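Local coordinates for protein mRNA export factor MEX67 (Candida albicans, PDB 1Q40) that probably carries mRNA out of the nucleus as an export factor, working through an NTF2-like domain that pairs with its partner Mtr2, at residues Gln44-Asp50 against Ala200-Ile206; Tyr39-Phe45 against Ser94-Ile100. Numbering follows the deposited sequence.

Contact 1: Gln44-Asp50 against Ala200-Ile206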
loop_
_atom_site.group_PDB
_atom_site.type_symbol
_atom_site.label_atom_id
_atom_site.label_comp_id
_atom_site.label_asym_id
_atom_site.label_seq_id
_atom_site.Cartn_x
_atom_site.Cartn_y
_atom_site.Cartn_z
ATOM N N GLN B 44 -16.576 -4.192 -2.416
ATOM C CA GLN B 44 -16.085 -2.816 -2.481
ATOM C C GLN B 44 -14.833 -2.681 -3.369
ATOM O O GLN B 44 -13.913 -3.523 -3.336
ATOM C CB GLN B 44 -15.792 -2.277 -1.076
ATOM C CG GLN B 44 -17.000 -2.218 -0.169
ATOM C CD GLN B 44 -16.656 -1.744 1.233
ATOM O OE1 GLN B 44 -16.555 -0.544 1.484
ATOM N NE2 GLN B 44 -16.483 -2.685 2.149
ATOM N N PHE B 45 -14.838 -1.626 -4.179
ATOM C CA PHE B 45 -13.693 -1.218 -4.972
ATOM C C PHE B 45 -13.458 0.276 -4.868
ATOM O O PHE B 45 -14.389 1.067 -4.971
ATOM C CB PHE B 45 -13.894 -1.544 -6.449
ATOM C CG PHE B 45 -12.784 -1.038 -7.329
ATOM C CD1 PHE B 45 -11.554 -1.678 -7.344
ATOM C CD2 PHE B 45 -12.974 0.078 -8.150
ATOM C CE1 PHE B 45 -10.512 -1.211 -8.155
ATOM C CE2 PHE B 45 -11.935 0.550 -8.952
ATOM C CZ PHE B 45 -10.709 -0.095 -8.952
ATOM N N SER B 46 -12.202 0.665 -4.691
ATOM C CA SER B 46 -11.806 2.038 -4.951
ATOM C C SER B 46 -10.376 2.105 -5.471
ATOM O O SER B 46 -9.572 1.175 -5.290
ATOM C CB SER B 46 -12.008 2.923 -3.718
ATOM O OG SER B 46 -11.486 2.333 -2.539
HETATM N N MSE B 47 -10.094 3.197 -6.175
HETATM C CA MSE B 47 -8.791 3.464 -6.760
HETATM C C MSE B 47 -8.247 4.781 -6.196
HETATM O O MSE B 47 -8.994 5.754 -6.031
HETATM C CB MSE B 47 -8.902 3.525 -8.293
HETATM C CG MSE B 47 -7.597 3.837 -9.024
HETATM SE SE MSE B 47 -7.283 5.770 -9.218
HETATM C CE MSE B 47 -8.934 6.283 -10.026
ATOM N N GLN B 48 -6.952 4.791 -5.885
ATOM C CA GLN B 48 -6.268 5.974 -5.333
ATOM C C GLN B 48 -5.015 6.292 -6.157
ATOM O O GLN B 48 -4.309 5.386 -6.589
ATOM C CB GLN B 48 -5.929 5.731 -3.835
ATOM C CG GLN B 48 -5.051 4.481 -3.549
ATOM C CD GLN B 48 -4.786 4.224 -2.052
ATOM O OE1 GLN B 48 -4.371 5.125 -1.323
ATOM N NE2 GLN B 48 -5.017 2.992 -1.612
ATOM N N VAL B 49 -4.752 7.576 -6.391
ATOM C CA VAL B 49 -3.546 8.039 -7.064
ATOM C C VAL B 49 -2.564 8.600 -6.022
ATOM O O VAL B 49 -2.947 9.384 -5.145
ATOM C CB VAL B 49 -3.851 9.132 -8.116
ATOM C CG1 VAL B 49 -2.565 9.734 -8.681
ATOM C CG2 VAL B 49 -4.718 8.566 -9.224
ATOM N N ASP B 50 -1.309 8.168 -6.126
ATOM C CA ASP B 50 -0.189 8.734 -5.353
ATOM C C ASP B 50 0.830 9.364 -6.311
ATOM O O ASP B 50 1.780 8.723 -6.734
ATOM C CB ASP B 50 0.482 7.633 -4.523
ATOM C CG ASP B 50 1.604 8.159 -3.634
ATOM O OD1 ASP B 50 1.895 9.386 -3.647
ATOM O OD2 ASP B 50 2.256 7.399 -2.876
ATOM N N ALA B 200 -14.270 -9.577 -1.884
ATOM C CA ALA B 200 -14.940 -8.750 -0.886
ATOM C C ALA B 200 -14.478 -7.294 -0.939
ATOM O O ALA B 200 -15.270 -6.385 -0.720
ATOM C CB ALA B 200 -14.690 -9.305 0.506
ATOM N N SER B 201 -13.185 -7.106 -1.182
ATOM C CA SER B 201 -12.532 -5.792 -1.173
ATOM C C SER B 201 -11.437 -5.776 -2.228
ATOM O O SER B 201 -10.747 -6.768 -2.427
ATOM C CB SER B 201 -11.933 -5.483 0.209
ATOM O OG SER B 201 -11.100 -4.326 0.170
ATOM N N ASP B 202 -11.268 -4.628 -2.879
ATOM C CA ASP B 202 -10.363 -4.473 -4.008
ATOM C C ASP B 202 -9.899 -3.013 -4.015
ATOM O O ASP B 202 -10.716 -2.121 -4.245
ATOM C CB ASP B 202 -11.136 -4.817 -5.270
ATOM C CG ASP B 202 -10.295 -4.817 -6.525
ATOM O OD1 ASP B 202 -9.137 -4.348 -6.520
ATOM O OD2 ASP B 202 -10.752 -5.264 -7.601
ATOM N N THR B 203 -8.611 -2.774 -3.727
ATOM C CA THR B 203 -8.036 -1.426 -3.735
ATOM C C THR B 203 -6.872 -1.359 -4.719
ATOM O O THR B 203 -5.938 -2.154 -4.630
ATOM C CB THR B 203 -7.561 -0.974 -2.318
ATOM O OG1 THR B 203 -6.744 -1.980 -1.693
ATOM C CG2 THR B 203 -8.720 -0.851 -1.378
ATOM N N LEU B 204 -6.939 -0.395 -5.638
ATOM C CA LEU B 204 -5.938 -0.201 -6.671
ATOM C C LEU B 204 -5.252 1.126 -6.404
ATOM O O LEU B 204 -5.919 2.145 -6.293
ATOM C CB LEU B 204 -6.606 -0.139 -8.047
ATOM C CG LEU B 204 -5.738 0.194 -9.268
ATOM C CD1 LEU B 204 -4.555 -0.754 -9.411
ATOM C CD2 LEU B 204 -6.577 0.163 -10.519
ATOM N N LEU B 205 -3.922 1.101 -6.306
ATOM C CA LEU B 205 -3.117 2.296 -6.145
ATOM C C LEU B 205 -2.312 2.531 -7.424
ATOM O O LEU B 205 -1.610 1.635 -7.889
ATOM C CB LEU B 205 -2.178 2.164 -4.946
ATOM C CG LEU B 205 -1.434 3.463 -4.556
ATOM C CD1 LEU B 205 -1.248 3.541 -3.070
ATOM C CD2 LEU B 205 -0.059 3.577 -5.222
ATOM N N ILE B 206 -2.419 3.745 -7.962
ATOM C CA ILE B 206 -1.767 4.160 -9.209
ATOM C C ILE B 206 -0.702 5.204 -8.884
ATOM O O ILE B 206 -0.967 6.156 -8.147
ATOM C CB ILE B 206 -2.824 4.761 -10.163
ATOM C CG1 ILE B 206 -3.923 3.729 -10.482
ATOM C CG2 ILE B 206 -2.179 5.283 -11.450
ATOM C CD1 ILE B 206 -3.435 2.507 -11.278
HETATM O O HOH W 1 -16.936 -5.559 1.398
#
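Strand 44-49 and segment 200-206 of strand 198-208 run in the same direction, axes 4.7 Å apart at closest approach and 18° between them, as parallel neighbours in the curved NTF2-like sheet. At the head of the segment, A200 O accepts a hydrogen bond from Q44 N (3.1 Å) and one from a water (2.8 Å), which in turn accepts Q44 NE2 (3.0 Å). S201 pairs with Q44 on the face turned to Mtr2, whose backbone also receives Q44 NE2. D202 O then takes S46 N (3.2 Å), while its carboxylate lies beside the F45 ring (D202 CG to F45 CD1 3.5 Å), held by a hydrogen bond from Y39 OH and a salt bridge to R185. T203 joins S46 on the Mtr2 side. L204 is bonded in both directions, N to S46 O at 3.1 Å and O from Q48 N at 2.9 Å; L204 CB is 4.1 Å from F45 CE1 and L204 CD2 4.1 Å from CG of M47, a selenomethionine here. L205 CD1 covers the amide carbon CD of Q48 at 3.7 Å. I206 N reaches Q48 O and I206 O receives D50 N, both at 2.9 Å; I206 CG1 meets M47 CG at 4.0 Å. The alternation yields two unlike faces: F45, M47, V49, L204 and I206 make a largely apolar one, interrupted by charged D202, whereas Q44, S46 and Q48 hydrogen-bond to Mtr2, so the pairing builds part of the heterodimer interface.

Contact 2: Tyr39-Phe45 against Ser94-Ile100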
loop_
_atom_site.group_PDB
_atom_site.type_symbol
_atom_site.label_atom_id
_atom_site.label_comp_id
_atom_site.label_asym_id
_atom_site.label_seq_id
_atom_site.Cartn_x
_atom_site.Cartn_y
_atom_site.Cartn_z
ATOM N N TYR B 39 -17.669 -10.274 -8.068
ATOM C CA TYR B 39 -18.131 -9.256 -7.139
ATOM C C TYR B 39 -19.608 -9.465 -6.813
ATOM O O TYR B 39 -20.383 -9.882 -7.672
ATOM C CB TYR B 39 -17.872 -7.869 -7.730
ATOM C CG TYR B 39 -16.401 -7.598 -7.987
ATOM C CD1 TYR B 39 -15.613 -6.935 -7.039
ATOM C CD2 TYR B 39 -15.793 -8.009 -9.169
ATOM C CE1 TYR B 39 -14.264 -6.688 -7.264
ATOM C CE2 TYR B 39 -14.446 -7.765 -9.407
ATOM C CZ TYR B 39 -13.685 -7.101 -8.448
ATOM O OH TYR B 39 -12.354 -6.858 -8.682
ATOM N N GLN B 40 -19.976 -9.194 -5.562
ATOM C CA GLN B 40 -21.356 -9.308 -5.097
ATOM C C GLN B 40 -21.855 -7.961 -4.560
ATOM O O GLN B 40 -21.157 -6.954 -4.679
ATOM C CB GLN B 40 -21.444 -10.390 -4.021
ATOM C CG GLN B 40 -20.932 -11.750 -4.463
ATOM C CD GLN B 40 -21.888 -12.467 -5.405
ATOM O OE1 GLN B 40 -22.127 -12.006 -6.531
ATOM N NE2 GLN B 40 -22.427 -13.604 -4.956
ATOM N N ASN B 41 -23.055 -7.948 -3.979
ATOM C CA ASN B 41 -23.703 -6.706 -3.521
ATOM C C ASN B 41 -22.901 -5.907 -2.494
ATOM O O ASN B 41 -22.857 -4.680 -2.570
ATOM C CB ASN B 41 -25.098 -6.989 -2.945
ATOM C CG ASN B 41 -26.118 -7.293 -4.014
ATOM O OD1 ASN B 41 -25.941 -6.933 -5.171
ATOM N ND2 ASN B 41 -27.201 -7.965 -3.630
ATOM N N GLU B 42 -22.274 -6.609 -1.554
ATOM C CA GLU B 42 -21.504 -5.980 -0.481
ATOM C C GLU B 42 -20.027 -5.709 -0.841
ATOM O O GLU B 42 -19.304 -5.098 -0.057
ATOM C CB GLU B 42 -21.580 -6.846 0.789
ATOM C CG GLU B 42 -22.950 -6.854 1.467
ATOM C CD GLU B 42 -22.920 -7.465 2.871
ATOM O OE1 GLU B 42 -22.062 -8.346 3.148
ATOM O OE2 GLU B 42 -23.764 -7.071 3.712
ATOM N N SER B 43 -19.590 -6.159 -2.016
ATOM C CA SER B 43 -18.203 -5.998 -2.451
ATOM C C SER B 43 -17.845 -4.521 -2.656
ATOM O O SER B 43 -18.699 -3.718 -3.029
ATOM C CB SER B 43 -17.944 -6.771 -3.745
ATOM O OG SER B 43 -18.036 -8.163 -3.532
ATOM N N GLN B 44 -16.576 -4.192 -2.416
ATOM C CA GLN B 44 -16.085 -2.816 -2.481
ATOM C C GLN B 44 -14.833 -2.681 -3.369
ATOM O O GLN B 44 -13.913 -3.523 -3.336
ATOM C CB GLN B 44 -15.792 -2.277 -1.076
ATOM C CG GLN B 44 -17.000 -2.218 -0.169
ATOM C CD GLN B 44 -16.656 -1.744 1.233
ATOM O OE1 GLN B 44 -16.555 -0.544 1.484
ATOM N NE2 GLN B 44 -16.483 -2.685 2.149
ATOM N N PHE B 45 -14.838 -1.626 -4.179
ATOM C CA PHE B 45 -13.693 -1.218 -4.972
ATOM C C PHE B 45 -13.458 0.276 -4.868
ATOM O O PHE B 45 -14.389 1.067 -4.971
ATOM C CB PHE B 45 -13.894 -1.544 -6.449
ATOM C CG PHE B 45 -12.784 -1.038 -7.329
ATOM C CD1 PHE B 45 -11.554 -1.678 -7.344
ATOM C CD2 PHE B 45 -12.974 0.078 -8.150
ATOM C CE1 PHE B 45 -10.512 -1.211 -8.155
ATOM C CE2 PHE B 45 -11.935 0.550 -8.952
ATOM C CZ PHE B 45 -10.709 -0.095 -8.952
ATOM N N SER B 94 -16.952 2.423 -4.717
ATOM C CA SER B 94 -17.928 1.652 -5.492
ATOM C C SER B 94 -18.349 0.410 -4.712
ATOM O O SER B 94 -17.499 -0.339 -4.237
ATOM C CB SER B 94 -17.348 1.269 -6.857
ATOM O OG SER B 94 -17.243 2.422 -7.681
ATOM N N ILE B 95 -19.656 0.211 -4.573
ATOM C CA ILE B 95 -20.220 -0.925 -3.840
ATOM C C ILE B 95 -21.181 -1.700 -4.743
ATOM O O ILE B 95 -22.106 -1.121 -5.301
ATOM C CB ILE B 95 -20.955 -0.438 -2.569
ATOM C CG1 ILE B 95 -19.994 0.327 -1.657
ATOM C CG2 ILE B 95 -21.598 -1.629 -1.811
ATOM C CD1 ILE B 95 -20.670 1.001 -0.471
ATOM N N GLY B 96 -20.947 -3.002 -4.897
ATOM C CA GLY B 96 -21.805 -3.840 -5.715
ATOM C C GLY B 96 -21.381 -3.825 -7.170
ATOM O O GLY B 96 -20.683 -2.915 -7.612
ATOM N N GLN B 97 -21.836 -4.827 -7.918
ATOM C CA GLN B 97 -21.356 -5.071 -9.279
ATOM C C GLN B 97 -21.526 -3.893 -10.236
ATOM O O GLN B 97 -20.632 -3.613 -11.017
ATOM C CB GLN B 97 -22.042 -6.303 -9.871
ATOM C CG GLN B 97 -21.581 -7.604 -9.246
ATOM C CD GLN B 97 -22.523 -8.760 -9.543
ATOM O OE1 GLN B 97 -23.660 -8.769 -9.075
ATOM N NE2 GLN B 97 -22.046 -9.741 -10.311
ATOM N N GLU B 98 -22.668 -3.215 -10.169
ATOM C CA GLU B 98 -22.993 -2.130 -11.095
ATOM C C GLU B 98 -22.035 -0.948 -10.946
ATOM O O GLU B 98 -21.466 -0.470 -11.931
ATOM C CB GLU B 98 -24.431 -1.650 -10.860
ATOM C CG GLU B 98 -24.923 -0.636 -11.880
ATOM C CD GLU B 98 -25.790 0.458 -11.275
ATOM O OE1 GLU B 98 -27.022 0.228 -11.139
ATOM O OE2 GLU B 98 -25.233 1.547 -10.956
ATOM N N GLN B 99 -21.890 -0.468 -9.716
ATOM C CA GLN B 99 -21.005 0.644 -9.417
ATOM C C GLN B 99 -19.550 0.312 -9.758
ATOM O O GLN B 99 -18.835 1.129 -10.329
ATOM C CB GLN B 99 -21.124 1.025 -7.942
ATOM C CG GLN B 99 -22.345 1.888 -7.654
ATOM C CD GLN B 99 -22.473 2.295 -6.201
ATOM O OE1 GLN B 99 -23.583 2.588 -5.731
ATOM N NE2 GLN B 99 -21.366 2.318 -5.485
ATOM N N ILE B 100 -19.133 -0.897 -9.402
ATOM C CA ILE B 100 -17.762 -1.347 -9.606
ATOM C C ILE B 100 -17.451 -1.469 -11.096
ATOM O O ILE B 100 -16.400 -1.037 -11.539
ATOM C CB ILE B 100 -17.508 -2.690 -8.846
ATOM C CG1 ILE B 100 -17.538 -2.445 -7.321
ATOM C CG2 ILE B 100 -16.174 -3.307 -9.274
ATOM C CD1 ILE B 100 -17.501 -3.707 -6.457
HETATM O O HOH W 2 -24.074 -6.586 -6.906
#
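Three backbone hydrogen bonds fix the register here. F45 and S94 form an antiparallel hydrogen-bonded pair, with F45 N to S94 O at 3.0 Å and S94 N to F45 O at 2.9 Å; Q44 and I95 follow as the non-hydrogen-bonded pair, and one further bond, G96 N to S43 O (3.0 Å), comes just beyond them. CA-H...O contacts fill in between, from I95 CA to S43 O and from Q44 CA to S94 O, each 3.3 Å. Strand 94-95 thus pairs with strand 44-49 in the NTF2-like sheet and leads directly into helix 96-105, while segment 39-45 enters strand 44-49 through a type I beta turn, Q40 to S43, in which S43 OG, itself bonded to the carbonyl of V199, accepts Q40 N at 3.0 Å. G96 lies against that turn, its CA 3.3 Å from Q40 O. Its positive phi of 87° suits glycine, and a CB would sit 3.3 Å from N41 O. Apolar packing centres on I100, whose N bonds G96 O at 3.1 Å: I100 CD1 lies 3.8 Å from Y39 CD1, CG2 is over one face of the Y39 ring, and I100 CG1 is 3.9 Å from F45 CB. The Y39 hydroxyl itself is hydrogen-bonded to Y24 and D202. A water bridges N41 and Q97, donating to N41 OD1 (2.6 Å) and Q97 OE1 (3.1 Å) and accepting Q97 N (3.0 Å), while Q97 NE2 is bonded to the carbonyl of M36.

From the N terminus, the chain passes helix 14-29 and reaches the turn at 40-43, then strand 44-49. Contact 2 closes the first loop, with 48 residues between its segments, when 94-100 returns to that strand; contact 1 closes a longer one, with 149 between, when 200-206 arrives. The segments alternate along the chain, so the two closures cross rather than nest, and they share Q44 and F45. Contact 2 ties strand 94-95 and helix 96-105 to strand 44-49, and contact 1 joins that strand to 198-208 in the same sheet. With centres 12 Å apart, they also touch through Y39 OH and D202 OD2, a probable hydrogen bond of 2.5 Å.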